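Long-range contacts in putative cell invasion protein with MAC/Perforin domain (Bacteroides thetaiotaomicron VPI-5482, PDB 3KK7), which is of unestablished function but belongs to the membrane-attack complex/perforin (MACPF) family, whose best-known members assemble into membrane pores: residues S107-D112 against S238-M243; G160-E165 against A249-K254; S154-H159 against Y227-N232. All blocks are in the same frame, centred on the assembly; numbering follows the deposited sequence.

The contacts show how a MACPF sheet and the elements inserted between its strands are tied together. Contact 3 pairs strands 157-173 and 220-230 within the sheet. Contact 1, its centre about 8 Å from that of contact 3, docks helix 236-249 at the end of the neighbouring strand 93-108. Contact 2, centred about 17 Å from contact 1 and 20 Å from contact 3, packs strand 251-254, which follows that helix, against strand 157-173. Along the chain contact 3 is nested inside contact 1, whereas contact 2 crosses both. The region between strands 220-230 and 288-298 is thus held against the sheet at two levels; by analogy with pore-forming relatives, it may be one that refolds on membrane insertion.

Contact 1 (S107-D112 against S238-M243); sequences SYSDFD and SKEKDM
Helix 236-249, one of the elements inserted between strands of the bent MACPF sheet, lies against the end of strand 93-108 and the loop that follows. Polar contacts centre on E240. Its side chain, extended beyond CG, brings OE2 to within 3.0 Å of S109 N, in a fairly straight bond (161° at the hydrogen) that uses the anti lone pair. The other oxygen, OE1, forms salt bridges with R113 and K116, which would be expected to keep the carboxylate ionised. An alanine here would remove that carboxylate, and would probably loosen the loop at S109 N and leave R113 and K116 without this shared counter-charge. The two serines find their stronger partners on the helix just beyond the segment, S109 OG at F236 O and S107 OG at D244. K239 NZ is hydrogen-bonded to the carbonyls of E155 and V157. Packing completes the contact. K239, bent at chi3, lays its CE 3.4 Å from S109 OG. M243, present as selenomethionine, starts toward the strand with CG anti to the backbone N (chi1 176°), then bends twice and carries SE away, leaving its CG tight against S107 OG at 3.1 Å.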
ATOM      1  N   SER A 107      26.353   4.141   5.137  1.00 25.85           N
ATOM      2  CA  SER A 107      26.873   3.051   5.926  1.00 26.15           C
ATOM      3  C   SER A 107      25.914   2.781   7.070  1.00 26.14           C
ATOM      4  O   SER A 107      25.417   3.719   7.695  1.00 25.82           O
ATOM      5  CB  SER A 107      28.203   3.431   6.513  1.00 26.51           C
ATOM      6  OG  SER A 107      29.111   3.795   5.505  1.00 28.22           O
ATOM      7  N   TYR A 108      25.698   1.498   7.367  1.00 26.06           N
ATOM      8  CA  TYR A 108      24.751   1.091   8.385  1.00 25.07           C
ATOM      9  C   TYR A 108      25.129  -0.243   9.015  1.00 25.10           C
ATOM     10  O   TYR A 108      25.329  -1.240   8.327  1.00 24.42           O
ATOM     11  CB  TYR A 108      23.315   1.087   7.820  1.00 25.07           C
ATOM     12  CG  TYR A 108      23.026   0.223   6.591  1.00 24.24           C
ATOM     13  CD1 TYR A 108      23.456   0.601   5.314  1.00 24.01           C
ATOM     14  CD2 TYR A 108      22.261  -0.947   6.705  1.00 24.21           C
ATOM     15  CE1 TYR A 108      23.172  -0.201   4.173  1.00 23.36           C
ATOM     16  CE2 TYR A 108      21.957  -1.745   5.591  1.00 23.30           C
ATOM     17  CZ  TYR A 108      22.412  -1.375   4.329  1.00 23.85           C
ATOM     18  OH  TYR A 108      22.094  -2.169   3.246  1.00 22.11           O
ATOM     19  N   SER A 109      25.225  -0.223  10.341  1.00 25.37           N
ATOM     20  CA  SER A 109      25.577  -1.390  11.156  1.00 25.48           C
ATOM     21  C   SER A 109      24.440  -2.348  11.364  1.00 25.72           C
ATOM     22  O   SER A 109      24.646  -3.434  11.913  1.00 25.90           O
ATOM     23  CB  SER A 109      26.026  -0.954  12.548  1.00 25.10           C
ATOM     24  OG  SER A 109      27.274  -0.300  12.482  1.00 26.15           O
ATOM     25  N   ASP A 110      23.235  -1.947  11.004  1.00 25.72           N
ATOM     26  CA  ASP A 110      22.100  -2.839  11.167  1.00 26.23           C
ATOM     27  C   ASP A 110      20.921  -2.256  10.417  1.00 26.72           C
ATOM     28  O   ASP A 110      21.010  -1.135   9.880  1.00 26.71           O
ATOM     29  CB  ASP A 110      21.777  -3.116  12.659  1.00 25.79           C
ATOM     30  CG  ASP A 110      21.163  -1.924  13.374  1.00 26.17           C
ATOM     31  OD1 ASP A 110      20.334  -1.197  12.791  1.00 23.82           O
ATOM     32  OD2 ASP A 110      21.504  -1.716  14.554  1.00 28.61           O
ATOM     33  N   PHE A 111      19.819  -3.000  10.400  1.00 27.24           N
ATOM     34  CA  PHE A 111      18.719  -2.666   9.519  1.00 27.74           C
ATOM     35  C   PHE A 111      17.821  -1.566  10.050  1.00 28.47           C
ATOM     36  O   PHE A 111      17.066  -1.003   9.290  1.00 29.74           O
ATOM     37  CB  PHE A 111      18.023  -3.942   9.041  1.00 27.73           C
ATOM     38  CG  PHE A 111      18.952  -4.800   8.237  1.00 28.34           C
ATOM     39  CD1 PHE A 111      19.265  -4.460   6.923  1.00 29.98           C
ATOM     40  CD2 PHE A 111      19.636  -5.843   8.819  1.00 29.13           C
ATOM     41  CE1 PHE A 111      20.205  -5.221   6.184  1.00 30.79           C
ATOM     42  CE2 PHE A 111      20.577  -6.585   8.103  1.00 28.40           C
ATOM     43  CZ  PHE A 111      20.863  -6.274   6.793  1.00 29.53           C
ATOM     44  N   ASP A 112      17.953  -1.183  11.310  1.00 28.89           N
ATOM     45  CA  ASP A 112      17.298   0.038  11.762  1.00 29.84           C
ATOM     46  C   ASP A 112      18.129   1.229  11.355  1.00 29.71           C
ATOM     47  O   ASP A 112      17.598   2.252  10.899  1.00 31.37           O
ATOM     48  CB  ASP A 112      17.069   0.031  13.264  1.00 30.19           C
ATOM     49  CG  ASP A 112      15.955  -0.893  13.660  1.00 32.80           C
ATOM     50  OD1 ASP A 112      15.081  -1.201  12.809  1.00 35.83           O
ATOM     51  OD2 ASP A 112      15.935  -1.294  14.841  1.00 38.70           O
ATOM     52  N   SER A 238      31.549   3.600  15.038  1.00 26.17           N
ATOM     53  CA  SER A 238      32.898   3.356  14.540  1.00 25.83           C
ATOM     54  C   SER A 238      32.899   2.547  13.216  1.00 24.96           C
ATOM     55  O   SER A 238      33.616   2.878  12.280  1.00 24.23           O
ATOM     56  CB  SER A 238      33.727   2.645  15.611  1.00 25.66           C
ATOM     57  OG  SER A 238      33.675   3.354  16.846  1.00 26.82           O
ATOM     58  N   LYS A 239      32.086   1.493  13.150  1.00 24.53           N
ATOM     59  CA  LYS A 239      32.018   0.664  11.954  1.00 24.11           C
ATOM     60  C   LYS A 239      31.485   1.487  10.792  1.00 24.23           C
ATOM     61  O   LYS A 239      31.976   1.373   9.685  1.00 23.84           O
ATOM     62  CB  LYS A 239      31.148  -0.574  12.168  1.00 23.67           C
ATOM     63  CG  LYS A 239      31.645  -1.556  13.235  1.00 22.52           C
ATOM     64  CD  LYS A 239      30.834  -2.885  13.251  1.00 20.60           C
ATOM     65  CE  LYS A 239      29.336  -2.731  13.665  1.00 20.53           C
ATOM     66  NZ  LYS A 239      28.555  -4.039  13.768  1.00 17.58           N
ATOM     67  N   GLU A 240      30.502   2.340  11.062  1.00 25.08           N
ATOM     68  CA  GLU A 240      29.919   3.203  10.017  1.00 25.66           C
ATOM     69  C   GLU A 240      30.947   4.207   9.467  1.00 25.84           C
ATOM     70  O   GLU A 240      31.005   4.399   8.258  1.00 26.21           O
ATOM     71  CB  GLU A 240      28.617   3.863  10.497  1.00 25.45           C
ATOM     72  CG  GLU A 240      27.457   2.823  10.547  1.00 27.23           C
ATOM     73  CD  GLU A 240      26.181   3.320  11.192  1.00 26.90           C
ATOM     74  OE1 GLU A 240      26.025   4.532  11.302  1.00 29.59           O
ATOM     75  OE2 GLU A 240      25.330   2.504  11.597  1.00 28.11           O
ATOM     76  N   LYS A 241      31.791   4.783  10.339  1.00 25.80           N
ATOM     77  CA  LYS A 241      32.853   5.678   9.898  1.00 25.59           C
ATOM     78  C   LYS A 241      33.876   4.869   9.088  1.00 25.51           C
ATOM     79  O   LYS A 241      34.363   5.346   8.058  1.00 25.62           O
ATOM     80  CB  LYS A 241      33.507   6.426  11.077  1.00 25.76           C
ATOM     81  CG  LYS A 241      34.429   7.604  10.682  1.00 25.84           C
ATOM     82  N   ASP A 242      34.167   3.639   9.505  1.00 24.87           N
ATOM     83  CA  ASP A 242      35.055   2.798   8.709  1.00 24.93           C
ATOM     84  C   ASP A 242      34.468   2.532   7.318  1.00 24.55           C
ATOM     85  O   ASP A 242      35.148   2.613   6.308  1.00 24.81           O
ATOM     86  CB  ASP A 242      35.374   1.479   9.415  1.00 25.20           C
ATOM     87  CG  ASP A 242      36.269   1.661  10.654  1.00 26.03           C
ATOM     88  OD1 ASP A 242      36.817   2.764  10.855  1.00 29.24           O
ATOM     89  OD2 ASP A 242      36.438   0.696  11.430  1.00 25.93           O
HETATM   90  N   MSE A 243      33.182   2.249   7.254  1.00 24.54           N
HETATM   91  CA  MSE A 243      32.545   1.961   5.963  1.00 23.93           C
HETATM   92  C   MSE A 243      32.461   3.246   5.114  1.00 24.19           C
HETATM   93  O   MSE A 243      32.781   3.224   3.910  1.00 23.75           O
HETATM   94  CB  MSE A 243      31.176   1.310   6.192  1.00 23.22           C
HETATM   95  CG  MSE A 243      30.362   1.054   4.920  1.00 22.67           C
HETATM   96 SE   MSE A 243      31.107  -0.290   3.748  0.75 18.04          SE
HETATM   97  CE  MSE A 243      30.793  -1.868   4.877  1.00 19.58           C
TER

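Contact 2 (G160-E165 against A249-K254)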
ATOM      1  N   GLY A 160      27.019  -1.239   3.540  1.00 24.10           N
ATOM      2  CA  GLY A 160      27.267  -0.014   2.762  1.00 23.42           C
ATOM      3  C   GLY A 160      26.422   0.012   1.501  1.00 22.55           C
ATOM      4  O   GLY A 160      26.092  -1.030   0.966  1.00 20.90           O
ATOM      5  N   GLU A 161      26.046   1.212   1.063  1.00 22.46           N
ATOM      6  CA  GLU A 161      25.372   1.406  -0.223  1.00 22.48           C
ATOM      7  C   GLU A 161      25.946   2.632  -0.901  1.00 22.44           C
ATOM      8  O   GLU A 161      26.246   3.631  -0.238  1.00 23.24           O
ATOM      9  CB  GLU A 161      23.866   1.551  -0.059  1.00 22.48           C
ATOM     10  CG  GLU A 161      23.113   1.615  -1.390  1.00 23.06           C
ATOM     11  CD  GLU A 161      21.631   1.869  -1.243  1.00 22.27           C
ATOM     12  OE1 GLU A 161      21.120   1.869  -0.118  1.00 22.84           O
ATOM     13  OE2 GLU A 161      20.971   2.074  -2.266  1.00 22.47           O
ATOM     14  N   LEU A 162      26.146   2.547  -2.210  1.00 22.47           N
ATOM     15  CA  LEU A 162      26.620   3.694  -2.992  1.00 22.45           C
ATOM     16  C   LEU A 162      25.623   3.929  -4.102  1.00 22.72           C
ATOM     17  O   LEU A 162      25.041   2.968  -4.616  1.00 22.55           O
ATOM     18  CB  LEU A 162      28.032   3.442  -3.568  1.00 21.98           C
ATOM     19  CG  LEU A 162      28.734   4.455  -4.489  1.00 20.86           C
ATOM     20  CD1 LEU A 162      28.936   5.804  -3.809  1.00 17.64           C
ATOM     21  CD2 LEU A 162      30.108   3.933  -5.002  1.00 20.84           C
ATOM     22  N   SER A 163      25.411   5.198  -4.449  1.00 23.04           N
ATOM     23  CA  SER A 163      24.597   5.548  -5.599  1.00 23.76           C
ATOM     24  C   SER A 163      25.300   6.564  -6.478  1.00 23.80           C
ATOM     25  O   SER A 163      25.805   7.584  -6.005  1.00 24.61           O
ATOM     26  CB  SER A 163      23.234   6.074  -5.179  1.00 23.86           C
ATOM     27  OG  SER A 163      22.353   6.072  -6.290  1.00 25.95           O
ATOM     28  N   ILE A 164      25.348   6.262  -7.764  1.00 23.77           N
ATOM     29  CA  ILE A 164      26.016   7.099  -8.743  1.00 23.91           C
ATOM     30  C   ILE A 164      24.966   7.325  -9.796  1.00 24.29           C
ATOM     31  O   ILE A 164      24.529   6.360 -10.432  1.00 24.15           O
ATOM     32  CB  ILE A 164      27.247   6.375  -9.339  1.00 23.79           C
ATOM     33  CG1 ILE A 164      28.251   6.086  -8.224  1.00 23.62           C
ATOM     34  CG2 ILE A 164      27.890   7.187 -10.470  1.00 22.28           C
ATOM     35  CD1 ILE A 164      29.535   5.480  -8.684  1.00 23.20           C
ATOM     36  N   GLU A 165      24.553   8.577  -9.963  1.00 24.54           N
ATOM     37  CA  GLU A 165      23.402   8.910 -10.810  1.00 25.25           C
ATOM     38  C   GLU A 165      23.702  10.023 -11.802  1.00 24.79           C
ATOM     39  O   GLU A 165      24.203  11.103 -11.431  1.00 24.50           O
ATOM     40  CB  GLU A 165      22.219   9.356  -9.939  1.00 25.21           C
ATOM     41  CG  GLU A 165      21.848   8.335  -8.923  1.00 28.16           C
ATOM     42  CD  GLU A 165      20.598   8.649  -8.126  1.00 30.44           C
ATOM     43  OE1 GLU A 165      20.232   9.837  -7.919  1.00 32.98           O
ATOM     44  OE2 GLU A 165      19.999   7.662  -7.682  1.00 29.84           O
ATOM     45  N   ALA A 249      36.818   5.447  -0.651  1.00 27.22           N
ATOM     46  CA  ALA A 249      38.088   5.098  -1.290  1.00 27.59           C
ATOM     47  C   ALA A 249      37.931   4.033  -2.378  1.00 28.10           C
ATOM     48  O   ALA A 249      38.923   3.633  -2.994  1.00 27.71           O
ATOM     49  CB  ALA A 249      39.102   4.617  -0.253  1.00 27.03           C
ATOM     50  N   SER A 250      36.698   3.599  -2.635  1.00 28.97           N
ATOM     51  CA  SER A 250      36.458   2.404  -3.446  1.00 29.85           C
ATOM     52  C   SER A 250      35.811   2.636  -4.784  1.00 29.95           C
ATOM     53  O   SER A 250      35.365   1.682  -5.417  1.00 29.83           O
ATOM     54  CB  SER A 250      35.604   1.415  -2.659  1.00 30.05           C
ATOM     55  OG  SER A 250      36.380   0.887  -1.608  1.00 32.58           O
ATOM     56  N   TYR A 251      35.748   3.887  -5.229  1.00 30.14           N
ATOM     57  CA  TYR A 251      35.287   4.141  -6.574  1.00 30.14           C
ATOM     58  C   TYR A 251      35.956   5.381  -7.090  1.00 30.65           C
ATOM     59  O   TYR A 251      36.530   6.125  -6.331  1.00 30.28           O
ATOM     60  CB  TYR A 251      33.764   4.237  -6.617  1.00 29.62           C
ATOM     61  CG  TYR A 251      33.232   5.536  -6.145  1.00 28.94           C
ATOM     62  CD1 TYR A 251      32.998   5.757  -4.795  1.00 28.13           C
ATOM     63  CD2 TYR A 251      32.961   6.564  -7.045  1.00 29.72           C
ATOM     64  CE1 TYR A 251      32.512   6.965  -4.335  1.00 28.04           C
ATOM     65  CE2 TYR A 251      32.475   7.795  -6.596  1.00 30.29           C
ATOM     66  CZ  TYR A 251      32.255   7.986  -5.234  1.00 29.29           C
ATOM     67  OH  TYR A 251      31.771   9.185  -4.778  1.00 28.09           O
ATOM     68  N   GLU A 252      35.904   5.585  -8.394  1.00 32.08           N
ATOM     69  CA  GLU A 252      36.475   6.768  -8.977  1.00 33.57           C
ATOM     70  C   GLU A 252      35.568   7.324 -10.066  1.00 34.98           C
ATOM     71  O   GLU A 252      35.199   6.620 -10.996  1.00 34.88           O
ATOM     72  CB  GLU A 252      37.865   6.470  -9.533  1.00 33.42           C
ATOM     73  CG  GLU A 252      38.742   7.699  -9.577  1.00 34.40           C
ATOM     74  CD  GLU A 252      40.072   7.454 -10.254  1.00 35.79           C
ATOM     75  OE1 GLU A 252      40.065   7.186 -11.476  1.00 37.93           O
ATOM     76  OE2 GLU A 252      41.111   7.538  -9.569  1.00 35.05           O
ATOM     77  N   TRP A 253      35.196   8.589  -9.925  1.00 37.21           N
ATOM     78  CA  TRP A 253      34.504   9.313 -10.978  1.00 39.02           C
ATOM     79  C   TRP A 253      35.376  10.525 -11.341  1.00 41.16           C
ATOM     80  O   TRP A 253      35.343  11.542 -10.649  1.00 40.87           O
ATOM     81  CB  TRP A 253      33.099   9.728 -10.518  1.00 38.62           C
ATOM     82  CG  TRP A 253      32.138  10.053 -11.639  1.00 38.63           C
ATOM     83  CD1 TRP A 253      32.439  10.221 -12.965  1.00 39.11           C
ATOM     84  CD2 TRP A 253      30.729  10.302 -11.523  1.00 37.54           C
ATOM     85  NE1 TRP A 253      31.303  10.527 -13.677  1.00 38.23           N
ATOM     86  CE2 TRP A 253      30.242  10.581 -12.821  1.00 37.03           C
ATOM     87  CE3 TRP A 253      29.828  10.291 -10.454  1.00 37.28           C
ATOM     88  CZ2 TRP A 253      28.908  10.858 -13.077  1.00 37.18           C
ATOM     89  CZ3 TRP A 253      28.495  10.566 -10.711  1.00 37.34           C
ATOM     90  CH2 TRP A 253      28.047  10.840 -12.018  1.00 37.95           C
ATOM     91  N   LYS A 254      36.201  10.385 -12.385  1.00 44.09           N
ATOM     92  CA  LYS A 254      37.005  11.505 -12.905  1.00 46.30           C
ATOM     93  C   LYS A 254      36.160  12.345 -13.840  1.00 48.09           C
ATOM     94  O   LYS A 254      35.508  11.790 -14.721  1.00 48.67           O
ATOM     95  CB  LYS A 254      38.187  11.023 -13.731  1.00 46.35           C
ATOM     96  CG  LYS A 254      39.281  10.298 -12.989  1.00 47.63           C
ATOM     97  CD  LYS A 254      40.627  10.444 -13.749  1.00 48.50           C
ATOM     98  CE  LYS A 254      41.441   9.173 -13.714  1.00 49.35           C
ATOM     99  NZ  LYS A 254      40.837   8.167 -14.634  1.00 49.92           N
TER
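Y251 holds CG in the crowded position between its backbone N and carbonyl carbon (chi1 78°), W253 turns CG anti to the backbone N (chi1 -160°), and these two settings bring Y251 against L162 and I164, and W253 against I164. The result is face packing of two beta layers in the MACPF domain: the small sheet containing strand 251-254 lies over the central bent sheet, to which strand 157-173 belongs. The two short strands run nearly parallel, 18° apart, with axes approaching to 10.5 Å, a spacing that side chains rather than backbone bonds must fill. L162 crosses Y251 obliquely; its CD2 sits 3.4 Å from Y251 CD1, and its other methyl, CD1, lies 3.8 Å from Y251 CE1. I164 divides its two ends between the aromatics. The delta methyl slides past the tyrosine, CD1 being 3.9 Å from Y251 CD2, whereas the gamma branch presses on the indole, with CG2 3.4 Å from W253 CZ3. T101 and T103 of strand 93-108 and L272 of strand 271-274 add to this interlayer filling. On the central strand the CB of E165 is directed away from this layer, and it is the backbone that makes the approach: E165 O lies in the plane of the indole, at its six-membered edge, 3.9 Å from W253 CH2.

Contact 3 (S154-H159 against Y227-N232); sequences SEKVVH and YGVDTN
The antiparallel ladder here reaches past the start of a regular strand: K156, whose backbone torsions are helical, still accepts D230 N at its O (2.8 Å, 164° at the hydrogen). V158 and G228 then form a hydrogen-bonded pair, V158 N to G228 O and G228 N to V158 O both at 3.0 Å, the latter with the donor almost in line with the carbonyl. G228 O additionally receives the CA-H of V157, with CA 3.5 Å away. This pairing belongs to the antiparallel central sheet of the MACPF fold, joining strands 157-173 and 220-230. V157, H159, Y227 and V229 share one face. There the side chains of Y227 and H159 run alongside one another in a common direction, their ring planes oblique at 59° and Y227 CD2 3.8 Å from H159 CE1. The phenol crosses V157, its OH 3.3 Å from V157 CG2 and hydrogen-bonded to D152. V158 faces K239 and M243 of helix 236-249 on the other side. D230 opens an Asx turn at the end of strand 220-230, OD1 accepting N232 N and also S233 N; its OD2 lies close to D242 OD2, which would probably raise the proton affinity of one carboxylate.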
ATOM      1  N   SER A 154      27.636 -11.048  13.712  1.00 41.90           N
ATOM      2  CA  SER A 154      26.952  -9.801  13.397  1.00 40.54           C
ATOM      3  C   SER A 154      27.552  -8.549  14.101  1.00 38.61           C
ATOM      4  O   SER A 154      27.426  -7.441  13.594  1.00 38.30           O
ATOM      5  CB  SER A 154      25.445  -9.920  13.706  1.00 40.63           C
ATOM      6  OG  SER A 154      25.206  -9.815  15.102  1.00 40.13           O
ATOM      7  N   GLU A 155      28.186  -8.722  15.256  1.00 36.55           N
ATOM      8  CA  GLU A 155      28.823  -7.604  15.966  1.00 35.29           C
ATOM      9  C   GLU A 155      29.844  -6.892  15.134  1.00 32.74           C
ATOM     10  O   GLU A 155      30.025  -5.695  15.288  1.00 32.49           O
ATOM     11  CB  GLU A 155      29.547  -8.094  17.202  1.00 35.84           C
ATOM     12  CG  GLU A 155      28.640  -8.557  18.298  1.00 38.97           C
ATOM     13  CD  GLU A 155      28.683  -7.637  19.482  1.00 44.19           C
ATOM     14  OE1 GLU A 155      28.009  -6.571  19.401  1.00 47.78           O
ATOM     15  OE2 GLU A 155      29.391  -7.990  20.480  1.00 46.14           O
ATOM     16  N   LYS A 156      30.541  -7.638  14.294  1.00 30.04           N
ATOM     17  CA  LYS A 156      31.563  -7.075  13.432  1.00 28.50           C
ATOM     18  C   LYS A 156      31.049  -6.606  12.072  1.00 26.61           C
ATOM     19  O   LYS A 156      31.774  -5.950  11.332  1.00 26.27           O
ATOM     20  CB  LYS A 156      32.679  -8.105  13.210  1.00 29.07           C
ATOM     21  CG  LYS A 156      33.304  -8.649  14.492  1.00 29.41           C
ATOM     22  CD  LYS A 156      34.604  -9.401  14.255  1.00 29.25           C
ATOM     23  CE  LYS A 156      35.203  -9.897  15.593  1.00 30.46           C
ATOM     24  NZ  LYS A 156      34.458 -11.102  16.096  1.00 30.95           N
ATOM     25  N   VAL A 157      29.812  -6.936  11.752  1.00 24.64           N
ATOM     26  CA  VAL A 157      29.250  -6.651  10.452  1.00 24.06           C
ATOM     27  C   VAL A 157      28.832  -5.191  10.301  1.00 23.65           C
ATOM     28  O   VAL A 157      28.233  -4.613  11.210  1.00 24.04           O
ATOM     29  CB  VAL A 157      28.023  -7.580  10.189  1.00 24.12           C
ATOM     30  CG1 VAL A 157      27.175  -7.097   9.033  1.00 22.60           C
ATOM     31  CG2 VAL A 157      28.508  -9.009   9.965  1.00 23.74           C
ATOM     32  N   VAL A 158      29.182  -4.591   9.166  1.00 22.79           N
ATOM     33  CA  VAL A 158      28.620  -3.305   8.767  1.00 22.73           C
ATOM     34  C   VAL A 158      28.296  -3.339   7.274  1.00 23.18           C
ATOM     35  O   VAL A 158      28.989  -4.005   6.495  1.00 23.26           O
ATOM     36  CB  VAL A 158      29.515  -2.107   9.154  1.00 22.41           C
ATOM     37  CG1 VAL A 158      30.867  -2.179   8.496  1.00 22.81           C
ATOM     38  CG2 VAL A 158      28.843  -0.805   8.823  1.00 20.38           C
ATOM     39  N   HIS A 159      27.218  -2.647   6.894  1.00 23.55           N
ATOM     40  CA  HIS A 159      26.747  -2.601   5.504  1.00 23.76           C
ATOM     41  C   HIS A 159      26.944  -1.241   4.866  1.00 24.06           C
ATOM     42  O   HIS A 159      27.018  -0.231   5.552  1.00 24.38           O
ATOM     43  CB  HIS A 159      25.282  -2.964   5.430  1.00 23.71           C
ATOM     44  CG  HIS A 159      24.943  -4.179   6.217  1.00 23.06           C
ATOM     45  ND1 HIS A 159      25.082  -5.447   5.707  1.00 22.12           N
ATOM     46  CD2 HIS A 159      24.504  -4.323   7.489  1.00 22.34           C
ATOM     47  CE1 HIS A 159      24.747  -6.325   6.640  1.00 23.44           C
ATOM     48  NE2 HIS A 159      24.391  -5.669   7.728  1.00 22.37           N
ATOM     49  N   TYR A 227      29.337  -5.321   1.877  1.00 23.76           N
ATOM     50  CA  TYR A 227      29.265  -6.134   3.070  1.00 24.39           C
ATOM     51  C   TYR A 227      30.660  -6.283   3.647  1.00 24.19           C
ATOM     52  O   TYR A 227      31.508  -6.935   3.056  1.00 24.64           O
ATOM     53  CB  TYR A 227      28.632  -7.485   2.739  1.00 24.42           C
ATOM     54  CG  TYR A 227      28.467  -8.380   3.945  1.00 24.68           C
ATOM     55  CD1 TYR A 227      29.486  -9.233   4.339  1.00 22.59           C
ATOM     56  CD2 TYR A 227      27.265  -8.393   4.693  1.00 24.48           C
ATOM     57  CE1 TYR A 227      29.329 -10.072   5.455  1.00 22.99           C
ATOM     58  CE2 TYR A 227      27.109  -9.242   5.811  1.00 23.30           C
ATOM     59  CZ  TYR A 227      28.147 -10.072   6.172  1.00 21.82           C
ATOM     60  OH  TYR A 227      28.028 -10.899   7.249  1.00 25.25           O
ATOM     61  N   GLY A 228      30.893  -5.638   4.792  1.00 24.65           N
ATOM     62  CA  GLY A 228      32.192  -5.646   5.488  1.00 24.33           C
ATOM     63  C   GLY A 228      32.208  -6.304   6.874  1.00 24.58           C
ATOM     64  O   GLY A 228      31.241  -6.210   7.656  1.00 23.45           O
ATOM     65  N   VAL A 229      33.322  -6.988   7.168  1.00 24.89           N
ATOM     66  CA  VAL A 229      33.597  -7.469   8.520  1.00 24.81           C
ATOM     67  C   VAL A 229      34.688  -6.563   9.101  1.00 25.52           C
ATOM     68  O   VAL A 229      35.856  -6.625   8.688  1.00 25.92           O
ATOM     69  CB  VAL A 229      33.999  -8.943   8.537  1.00 24.62           C
ATOM     70  CG1 VAL A 229      34.443  -9.371   9.929  1.00 23.36           C
ATOM     71  CG2 VAL A 229      32.831  -9.790   8.046  1.00 23.19           C
ATOM     72  N   ASP A 230      34.293  -5.709  10.043  1.00 25.75           N
ATOM     73  CA  ASP A 230      35.210  -4.766  10.645  1.00 26.24           C
ATOM     74  C   ASP A 230      36.073  -5.560  11.626  1.00 27.09           C
ATOM     75  O   ASP A 230      35.580  -6.254  12.520  1.00 28.03           O
ATOM     76  CB  ASP A 230      34.447  -3.635  11.337  1.00 26.07           C
ATOM     77  CG  ASP A 230      35.311  -2.424  11.612  1.00 25.23           C
ATOM     78  OD1 ASP A 230      36.249  -2.512  12.440  1.00 22.07           O
ATOM     79  OD2 ASP A 230      35.022  -1.373  11.010  1.00 23.34           O
ATOM     80  N   THR A 231      37.371  -5.471  11.414  1.00 27.83           N
ATOM     81  CA  THR A 231      38.350  -6.246  12.149  1.00 28.00           C
ATOM     82  C   THR A 231      38.359  -5.919  13.639  1.00 28.39           C
ATOM     83  O   THR A 231      38.435  -6.829  14.490  1.00 28.56           O
ATOM     84  CB  THR A 231      39.740  -5.978  11.543  1.00 28.03           C
ATOM     85  OG1 THR A 231      39.689  -6.301  10.143  1.00 27.47           O
ATOM     86  CG2 THR A 231      40.878  -6.782  12.279  1.00 26.80           C
ATOM     87  N   ASN A 232      38.258  -4.634  13.957  1.00 28.42           N
ATOM     88  CA  ASN A 232      38.474  -4.205  15.333  1.00 28.45           C
ATOM     89  C   ASN A 232      37.405  -3.384  16.036  1.00 28.18           C
ATOM     90  O   ASN A 232      37.511  -3.207  17.245  1.00 28.94           O
ATOM     91  CB  ASN A 232      39.840  -3.512  15.433  1.00 28.37           C
ATOM     92  CG  ASN A 232      40.985  -4.512  15.581  1.00 27.18           C
ATOM     93  OD1 ASN A 232      41.864  -4.588  14.738  1.00 28.32           O
ATOM     94  ND2 ASN A 232      40.964  -5.282  16.658  1.00 25.30           N
TER